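Local coordinates for protein flap endonuclease 1 (PDB 1A76) that cleaves 5'-flap structures, such as those made by displacement synthesis during DNA replication, and also acts as a 5'-3' exonuclease in replication and repair, at residues H67-D72 and D306-L311. Sequence-based numbering, arbitrary orientation.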
# COMPACT_ATOMS: atom_id res chain seq x y z
N HIS A 67 0.17 8.66 16.11
CA HIS A 67 1.37 8.07 16.69
C HIS A 67 2.61 8.55 15.91
O HIS A 67 3.64 8.91 16.48
CB HIS A 67 1.23 6.54 16.64
CG HIS A 67 2.49 5.78 16.93
ND1 HIS A 67 3.12 5.81 18.16
CD2 HIS A 67 3.22 4.94 16.15
CE1 HIS A 67 4.17 5.01 18.13
NE2 HIS A 67 4.26 4.47 16.92
N LEU A 68 2.47 8.58 14.59
CA LEU A 68 3.53 9.02 13.68
C LEU A 68 3.82 10.52 13.85
O LEU A 68 4.98 10.93 13.95
CB LEU A 68 3.11 8.74 12.23
CG LEU A 68 3.77 7.62 11.41
CD1 LEU A 68 4.15 6.45 12.28
CD2 LEU A 68 2.81 7.20 10.30
N LEU A 69 2.76 11.32 13.90
CA LEU A 69 2.91 12.77 14.05
C LEU A 69 3.50 13.19 15.40
O LEU A 69 4.14 14.25 15.50
CB LEU A 69 1.57 13.46 13.85
CG LEU A 69 1.10 13.59 12.40
CD1 LEU A 69 -0.34 14.09 12.39
CD2 LEU A 69 2.02 14.55 11.63
N GLU A 70 3.28 12.39 16.43
CA GLU A 70 3.82 12.69 17.74
C GLU A 70 5.34 12.56 17.69
O GLU A 70 6.05 13.12 18.53
CB GLU A 70 3.26 11.71 18.78
CG GLU A 70 1.94 12.15 19.41
CD GLU A 70 1.35 11.09 20.32
OE1 GLU A 70 1.39 9.89 19.95
OE2 GLU A 70 0.83 11.45 21.39
N ASN A 71 5.83 11.82 16.70
CA ASN A 71 7.26 11.61 16.53
C ASN A 71 7.80 12.41 15.35
O ASN A 71 8.79 12.02 14.73
CB ASN A 71 7.58 10.14 16.31
CG ASN A 71 8.78 9.69 17.10
OD1 ASN A 71 8.67 8.86 18.01
ND2 ASN A 71 9.95 10.24 16.77
N ASP A 72 7.14 13.51 15.04
CA ASP A 72 7.52 14.38 13.93
C ASP A 72 7.64 13.67 12.58
O ASP A 72 8.44 14.08 11.72
CB ASP A 72 8.83 15.11 14.26
CG ASP A 72 9.04 16.33 13.37
OD1 ASP A 72 8.07 16.74 12.70
OD2 ASP A 72 10.16 16.87 13.34
N ASP A 306 -7.45 16.28 20.56
CA ASP A 306 -6.87 17.48 21.17
C ASP A 306 -5.36 17.47 20.93
O ASP A 306 -4.75 18.50 20.64
CB ASP A 306 -7.17 17.51 22.68
CG ASP A 306 -8.61 17.94 22.98
OD1 ASP A 306 -9.28 18.49 22.08
OD2 ASP A 306 -9.08 17.72 24.12
N LYS A 307 -4.75 16.30 21.03
CA LYS A 307 -3.32 16.17 20.80
C LYS A 307 -3.03 16.36 19.31
O LYS A 307 -2.04 16.99 18.94
CB LYS A 307 -2.83 14.78 21.23
CG LYS A 307 -3.18 14.41 22.67
CD LYS A 307 -2.12 13.50 23.27
CE LYS A 307 -2.76 12.24 23.84
NZ LYS A 307 -3.70 11.64 22.85
N LEU A 308 -3.90 15.83 18.44
CA LEU A 308 -3.70 15.97 17.00
C LEU A 308 -3.75 17.44 16.60
O LEU A 308 -2.93 17.91 15.83
CB LEU A 308 -4.75 15.18 16.19
CG LEU A 308 -4.79 15.49 14.68
CD1 LEU A 308 -3.47 15.10 14.01
CD2 LEU A 308 -5.96 14.75 14.03
N TYR A 309 -4.72 18.15 17.14
CA TYR A 309 -4.88 19.58 16.85
C TYR A 309 -3.60 20.36 17.20
O TYR A 309 -3.09 21.15 16.40
CB TYR A 309 -6.06 20.13 17.65
CG TYR A 309 -6.45 21.55 17.30
CD1 TYR A 309 -5.84 22.64 17.95
CD2 TYR A 309 -7.42 21.82 16.34
CE1 TYR A 309 -6.20 23.95 17.64
CE2 TYR A 309 -7.79 23.13 16.02
CZ TYR A 309 -7.17 24.19 16.67
OH TYR A 309 -7.53 25.48 16.37
N ASN A 310 -3.09 20.14 18.40
CA ASN A 310 -1.90 20.85 18.86
C ASN A 310 -0.65 20.48 18.06
O ASN A 310 0.20 21.33 17.82
CB ASN A 310 -1.68 20.59 20.35
CG ASN A 310 -2.68 21.34 21.22
OD1 ASN A 310 -3.20 22.38 20.81
ND2 ASN A 310 -2.95 20.82 22.41
N LEU A 311 -0.54 19.23 17.64
CA LEU A 311 0.61 18.80 16.84
C LEU A 311 0.61 19.56 15.51
O LEU A 311 1.61 20.13 15.11
CB LEU A 311 0.55 17.29 16.57
CG LEU A 311 0.91 16.37 17.74
CD1 LEU A 311 0.37 14.97 17.48
CD2 LEU A 311 2.42 16.32 17.92
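Leu311 reaches from helix 298-315, near the C-terminal end of the modelled chain, onto the last turn of helix 56-70, meeting Leu69 and Glu70 where that N-domain helix closes in a Schellman motif. The contact is a worked example of how leucines of a helix distant in sequence can pack on a helix terminus, here linking helix 298-315 to the N-domain away from the annotated metal-binding residues. Both methyls of Leu311 are used. Its CG lies anti to the carbonyl carbon (chi1 -75°), and the two methyls beyond it rest against the Leu69-Glu70 peptide: CD1, near Glu70 N, lies 3.8 Å from Glu70 CG and touches Leu69 CB more loosely, while CD2 rests 3.6 Å from Leu69 O, close to Glu70 CA as well. That carbonyl oxygen is a busy acceptor. Asp72 N bonds to it as part of the Schellman turn, in which Asp72 adopts a positive phi (54°), and NZ of Lys315, a residue one helical turn after Leu311, makes a further hydrogen bond to it. The methyl thus lies against an oxygen that already accepts two hydrogen bonds. Leu69 carries the apolar contact on to Leu308, its CD1 meeting Leu308 CD1 at 3.7 Å as the two buried side chains run obliquely to each other; Pro281 packs on Leu308 from a loop. On the exposed margin, Glu70 has its chain extended beyond CG (chi2 174°) and crosses Lys307. No salt bridge forms: Glu70 OE2 stands 4.8 Å from Lys307 NZ, a range at which the opposite charges may still attract, while Lys307 NZ makes a weak hydrogen bond to Lys303 O. The nearest approach of the pair is instead Glu70 OE2 to the methylene CD of Lys307, at 4.1 Å.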